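PDB 6TEQ: galactokinase from Bifidobacterium longum subsp. infantis ATCC 15697 = JCM 1222 = DSM 20088, which probably phosphorylates galactose with ATP, as a galactokinase of the GHMP kinase family. Local coordinates for residues G39-I44 and R363-G368; V76-G81 and F125-V130. One frame throughout, in Å; residues are numbered along the deposited sequence.

After helix 12-27 the chain runs into strand 33-42, whose last residues and the turn after them make up 39-44. Strand 75-80 follows, and residues 125-130 return to pair with it, so interaction 2 closes a loop with 43 residues between its segments, including helix 105-116. Interaction 1 closes a far longer loop, with 318 residues between 39-44 and 363-368; the shorter loop therefore lies wholly within the longer one, and the two do not cross. Interaction 2 joins two parallel strands of the large mixed sheet. Interaction 1 links that same sheet to an outermost strand of the five-stranded sheet, beside the bound sugar. Their centres are 27 Å apart and they do not touch.

Interaction 1. Residues G39-I44 and R363-G368; sequences GRVNLI and RMTGGG. With GAF (2-deoxy-2-fluoro-alpha-D-galactopyranose), chain M.
Thr365 donates a hydrogen bond to the main chain of Asn42, OG1 to O being 2.7 Å, with the donor tilted out of the carbonyl plane. OG1 is anti to the backbone N of Thr365 (chi1 -166°), and CG2 of Thr365 lies 4.0 Å from Val41 CG1. Arg363 is packed tightly: Asn42 O lies at the edge of its guanidinium, Ile44 CA lies over one face, toward the rim, and a weak bond runs from Arg363 NH2 to Leu43 O (3.0 Å, N-H...O 122°). Glu46 takes the salt bridge from Arg363 NH1 and also accepts a bond from Asn42 ND2, so one carboxylate ties both segments. The strand axes stay 7.4 Å apart at 145°, too distant for sheet pairing, so side chains, largely by reaching main-chain carbonyls, join these two segments.

The sugar side is looser, with one bridging water and a partly exposed Gly367. Here Arg40 NH1 meets only the backbone of the other segment, 3.6 Å from Gly366 CA, and the water accepts bonds from Arg40 NH1 (3.2 Å) and Gly367 N (3.0 Å). A CB on Gly366 would be jammed against Thr365 O at these backbone angles and would probably crowd Arg40 NH1. Asp191 forms a salt bridge with Arg40 NE, and Gly138 O receives a bond from NH2. Arg40 NH1 lies 3.1 Å from O1 of the bound 2-deoxy-2-fluoro-alpha-D-galactopyranose; this O1 lies at the guanidinium edge, near its plane. Galactokinases phosphorylate the anomeric oxygen, so a guanidinium held at O1 is consistent with orienting it for transfer.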
loop_
_atom_site.group_PDB
_atom_site.type_symbol
_atom_site.label_atom_id
_atom_site.label_comp_id
_atom_site.label_asym_id
_atom_site.label_seq_id
_atom_site.Cartn_x
_atom_site.Cartn_y
_atom_site.Cartn_z
ATOM N N GLY A 39 -6.885 1.272 2.990
ATOM C CA GLY A 39 -5.948 0.488 2.191
ATOM C C GLY A 39 -5.748 1.171 0.850
ATOM O O GLY A 39 -6.276 2.258 0.640
ATOM N N ARG A 40 -4.958 0.548 -0.028
ATOM C CA ARG A 40 -4.564 1.223 -1.262
ATOM C C ARG A 40 -4.400 0.218 -2.375
ATOM O O ARG A 40 -4.007 -0.959 -2.122
ATOM C CB ARG A 40 -3.271 2.014 -1.033
ATOM C CG ARG A 40 -2.027 1.194 -0.764
ATOM C CD ARG A 40 -1.251 0.874 -2.004
ATOM N NE ARG A 40 -0.166 -0.070 -1.727
ATOM C CZ ARG A 40 -0.252 -1.382 -1.737
ATOM N NH1 ARG A 40 0.825 -2.102 -1.425
ATOM N NH2 ARG A 40 -1.340 -2.007 -2.169
ATOM N N VAL A 41 -4.524 0.713 -3.604
ATOM C CA VAL A 41 -3.977 -0.009 -4.780
ATOM C C VAL A 41 -2.990 0.900 -5.511
ATOM O O VAL A 41 -3.305 2.039 -5.860
ATOM C CB VAL A 41 -5.078 -0.531 -5.716
ATOM C CG1 VAL A 41 -5.675 -1.822 -5.236
ATOM C CG2 VAL A 41 -6.207 0.450 -5.840
ATOM N N ASN A 42 -1.831 0.339 -5.792
ATOM C CA ASN A 42 -0.822 1.038 -6.592
ATOM C C ASN A 42 -1.218 0.840 -8.047
ATOM O O ASN A 42 -1.212 -0.276 -8.535
ATOM C CB ASN A 42 0.586 0.588 -6.264
ATOM C CG ASN A 42 1.594 1.590 -6.756
ATOM O OD1 ASN A 42 1.253 2.745 -6.992
ATOM N ND2 ASN A 42 2.803 1.093 -6.938
ATOM N N LEU A 43 -1.535 1.915 -8.735
ATOM C CA LEU A 43 -1.943 1.754 -10.134
ATOM C C LEU A 43 -0.730 1.285 -10.933
ATOM O O LEU A 43 -0.883 0.452 -11.833
ATOM C CB LEU A 43 -2.531 3.037 -10.695
ATOM C CG LEU A 43 -3.792 3.567 -10.042
ATOM C CD1 LEU A 43 -4.110 4.905 -10.634
ATOM C CD2 LEU A 43 -4.963 2.600 -10.189
ATOM N N ILE A 44 0.414 1.925 -10.709
ATOM C CA ILE A 44 1.667 1.595 -11.421
ATOM C C ILE A 44 2.793 2.288 -10.682
ATOM O O ILE A 44 2.545 3.179 -9.889
ATOM C CB ILE A 44 1.500 2.077 -12.900
ATOM C CG1 ILE A 44 2.534 1.452 -13.804
ATOM C CG2 ILE A 44 1.456 3.576 -13.056
ATOM C CD1 ILE A 44 2.234 1.594 -15.290
ATOM N N ARG A 363 -2.646 -6.119 -14.044
ATOM C CA ARG A 363 -1.343 -6.290 -13.419
ATOM C C ARG A 363 -1.553 -6.658 -11.969
ATOM O O ARG A 363 -2.486 -6.163 -11.336
ATOM C CB ARG A 363 -0.491 -5.011 -13.515
ATOM C CG ARG A 363 -1.121 -3.767 -12.916
ATOM C CD ARG A 363 -0.337 -2.503 -13.162
ATOM N NE ARG A 363 0.905 -2.586 -12.450
ATOM C CZ ARG A 363 1.100 -2.425 -11.137
ATOM N NH1 ARG A 363 2.261 -2.755 -10.634
ATOM N NH2 ARG A 363 0.215 -1.891 -10.354
ATOM N N MET A 364 -0.569 -7.352 -11.430
ATOM C CA MET A 364 -0.451 -7.411 -9.969
ATOM C C MET A 364 -0.261 -5.993 -9.407
ATOM O O MET A 364 0.252 -5.107 -10.093
ATOM C CB MET A 364 0.702 -8.300 -9.595
ATOM C CG MET A 364 2.091 -7.880 -10.108
ATOM S SD MET A 364 3.417 -8.274 -8.979
ATOM C CE MET A 364 3.137 -7.032 -7.727
ATOM N N THR A 365 -0.672 -5.786 -8.165
ATOM C CA THR A 365 -0.462 -4.514 -7.436
ATOM C C THR A 365 0.174 -4.808 -6.070
ATOM O O THR A 365 -0.079 -5.887 -5.462
ATOM C CB THR A 365 -1.789 -3.726 -7.260
ATOM O OG1 THR A 365 -1.517 -2.373 -6.856
ATOM C CG2 THR A 365 -2.774 -4.369 -6.308
ATOM N N GLY A 366 1.032 -3.891 -5.643
ATOM C CA GLY A 366 1.684 -4.017 -4.369
ATOM C C GLY A 366 2.994 -4.836 -4.489
ATOM O O GLY A 366 3.566 -4.926 -5.548
ATOM N N GLY A 367 3.376 -5.481 -3.388
ATOM C CA GLY A 367 4.679 -6.143 -3.311
ATOM C C GLY A 367 4.795 -7.367 -4.161
ATOM O O GLY A 367 5.865 -7.649 -4.608
ATOM N N GLY A 368 3.711 -8.062 -4.402
ATOM C CA GLY A 368 3.776 -9.331 -5.118
ATOM C C GLY A 368 3.841 -10.543 -4.219
ATOM O O GLY A 368 3.478 -10.462 -3.038
HETATM C C1 GAF M . 5.017 -3.433 -0.643
HETATM C C2 GAF M . 5.654 -2.330 0.175
HETATM F F2 GAF M . 5.000 -2.230 1.358
HETATM C C3 GAF M . 5.620 -0.999 -0.545
HETATM O O3 GAF M . 6.444 -0.092 0.119
HETATM C C4 GAF M . 6.161 -1.132 -2.000
HETATM O O4 GAF M . 7.563 -1.365 -2.061
HETATM C C5 GAF M . 5.424 -2.231 -2.685
HETATM O O5 GAF M . 5.573 -3.432 -1.966
HETATM C C6 GAF M . 5.882 -2.471 -4.109
HETATM O O6 GAF M . 5.648 -1.328 -4.931
HETATM O O1 GAF M . 3.638 -3.114 -0.622
HETATM O O HOH W 1 1.666 -5.120 -0.959
#

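Interaction 2. Residues V76-G81 and F125-V130; sequences VRVVSG and FDAAFV
Phe125, Arg77 and Phe129 bury the most surface where two parallel strands pair, their axes 4.7 Å apart. The Phe125 ring takes Val76 CG1 over one face, a CH-pi contact with CG1 3.8 Å from the ring centroid and 21° off its normal. Val78 CG1 touches both rings, lying 3.9 Å from Phe125 CE2 and meeting Phe129 at its ring edge, 4.1 Å from CE2. On the opposite face of the sheet, Arg77 lies alongside Asp126 and grips it side-on: NE to OD1 is 2.8 Å and NH2 to OD2 3.0 Å. Both bonds run close to the guanidinium plane but reach the oxygens from above the carboxylate, the two planes being 63° apart. An alanine in place of Arg77 would probably leave OD2 of Asp126 without its guanidinium mate and the carboxylate freer to turn, although Arg71 still pairs with OD1. Five backbone bonds join the strands, from Arg77 N to Phe125 O (2.9 Å) through to Gly81 N to Phe129 O (2.8 Å). Helix 141-156 covers the phenylalanine face and helix 12-27 the other, while strands 86-91 and 54-70 flank the pair, and Ser80, which binds ADP in another structure of this protein, ends strand 75-80.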
loop_
_atom_site.group_PDB
_atom_site.type_symbol
_atom_site.label_atom_id
_atom_site.label_comp_id
_atom_site.label_asym_id
_atom_site.label_seq_id
_atom_site.Cartn_x
_atom_site.Cartn_y
_atom_site.Cartn_z
ATOM N N VAL A 76 -0.103 0.121 26.614
ATOM C CA VAL A 76 -0.778 0.058 25.293
ATOM C C VAL A 76 -1.541 -1.245 25.256
ATOM O O VAL A 76 -0.894 -2.303 25.309
ATOM C CB VAL A 76 0.167 0.171 24.098
ATOM C CG1 VAL A 76 -0.649 -0.053 22.833
ATOM C CG2 VAL A 76 0.880 1.515 24.084
ATOM N N ARG A 77 -2.853 -1.102 25.240
ATOM C CA ARG A 77 -3.778 -2.224 25.025
ATOM C C ARG A 77 -4.383 -2.065 23.632
ATOM O O ARG A 77 -4.970 -1.038 23.344
ATOM C CB ARG A 77 -4.839 -2.381 26.093
ATOM C CG ARG A 77 -4.288 -2.634 27.474
ATOM C CD ARG A 77 -5.355 -2.853 28.493
ATOM N NE ARG A 77 -6.179 -1.702 28.645
ATOM C CZ ARG A 77 -7.312 -1.682 29.319
ATOM N NH1 ARG A 77 -7.773 -2.776 29.915
ATOM N NH2 ARG A 77 -7.992 -0.554 29.383
ATOM N N VAL A 78 -4.421 -3.143 22.881
ATOM C CA VAL A 78 -5.081 -3.139 21.564
ATOM C C VAL A 78 -5.854 -4.436 21.399
ATOM O O VAL A 78 -5.406 -5.516 21.822
ATOM C CB VAL A 78 -4.056 -2.943 20.427
ATOM C CG1 VAL A 78 -3.455 -1.561 20.482
ATOM C CG2 VAL A 78 -2.991 -3.964 20.359
ATOM N N VAL A 79 -6.947 -4.330 20.675
ATOM C CA VAL A 79 -7.772 -5.498 20.321
ATOM C C VAL A 79 -8.179 -5.312 18.866
ATOM O O VAL A 79 -8.330 -4.134 18.422
ATOM C CB VAL A 79 -8.940 -5.665 21.292
ATOM C CG1 VAL A 79 -9.848 -4.449 21.217
ATOM C CG2 VAL A 79 -9.707 -6.983 21.062
ATOM N N SER A 80 -8.401 -6.407 18.169
ATOM C CA SER A 80 -8.870 -6.356 16.768
ATOM C C SER A 80 -10.128 -7.172 16.633
ATOM O O SER A 80 -10.186 -8.221 17.294
ATOM C CB SER A 80 -7.793 -6.925 15.852
ATOM O OG SER A 80 -8.275 -7.161 14.528
ATOM N N GLY A 81 -11.031 -6.759 15.746
ATOM C CA GLY A 81 -12.290 -7.476 15.490
ATOM C C GLY A 81 -12.008 -8.893 14.985
ATOM O O GLY A 81 -12.868 -9.744 15.101
ATOM N N PHE A 125 -1.970 4.056 25.374
ATOM C CA PHE A 125 -3.320 4.171 24.812
ATOM C C PHE A 125 -4.020 2.807 24.836
ATOM O O PHE A 125 -3.382 1.749 24.910
ATOM C CB PHE A 125 -3.305 4.742 23.396
ATOM C CG PHE A 125 -2.614 3.893 22.370
ATOM C CD1 PHE A 125 -1.258 4.003 22.188
ATOM C CD2 PHE A 125 -3.325 3.040 21.547
ATOM C CE1 PHE A 125 -0.609 3.283 21.190
ATOM C CE2 PHE A 125 -2.675 2.279 20.591
ATOM C CZ PHE A 125 -1.329 2.378 20.419
ATOM N N ASP A 126 -5.337 2.893 24.801
ATOM C CA ASP A 126 -6.245 1.750 24.554
ATOM C C ASP A 126 -6.811 1.917 23.163
ATOM O O ASP A 126 -7.223 3.023 22.824
ATOM C CB ASP A 126 -7.336 1.694 25.585
ATOM C CG ASP A 126 -6.838 1.454 26.989
ATOM O OD1 ASP A 126 -5.840 0.631 27.155
ATOM O OD2 ASP A 126 -7.509 2.024 27.923
ATOM N N ALA A 127 -6.842 0.827 22.398
ATOM C CA ALA A 127 -7.461 0.894 21.062
ATOM C C ALA A 127 -8.175 -0.401 20.698
ATOM O O ALA A 127 -7.730 -1.514 21.114
ATOM C CB ALA A 127 -6.462 1.301 20.002
ATOM N N ALA A 128 -9.133 -0.204 19.831
ATOM C CA ALA A 128 -9.896 -1.281 19.171
ATOM C C ALA A 128 -9.904 -0.992 17.672
ATOM O O ALA A 128 -10.249 0.094 17.219
ATOM C CB ALA A 128 -11.286 -1.409 19.677
ATOM N N PHE A 129 -9.538 -1.997 16.912
ATOM C CA PHE A 129 -9.525 -1.923 15.429
ATOM C C PHE A 129 -10.610 -2.828 14.822
ATOM O O PHE A 129 -10.752 -4.005 15.216
ATOM C CB PHE A 129 -8.184 -2.470 14.915
ATOM C CG PHE A 129 -7.039 -1.630 15.309
ATOM C CD1 PHE A 129 -6.693 -0.556 14.517
ATOM C CD2 PHE A 129 -6.381 -1.818 16.514
ATOM C CE1 PHE A 129 -5.594 0.220 14.844
ATOM C CE2 PHE A 129 -5.305 -1.021 16.846
ATOM C CZ PHE A 129 -4.951 0.014 16.043
ATOM N N VAL A 130 -11.320 -2.281 13.849
ATOM C CA VAL A 130 -12.231 -2.993 12.939
ATOM C C VAL A 130 -11.808 -2.593 11.524
ATOM O O VAL A 130 -11.670 -1.426 11.265
ATOM C CB VAL A 130 -13.717 -2.709 13.201
ATOM C CG1 VAL A 130 -14.534 -3.365 12.141
ATOM C CG2 VAL A 130 -14.111 -3.181 14.621
HETATM O O HOH W 2 -8.854 -5.102 12.630
#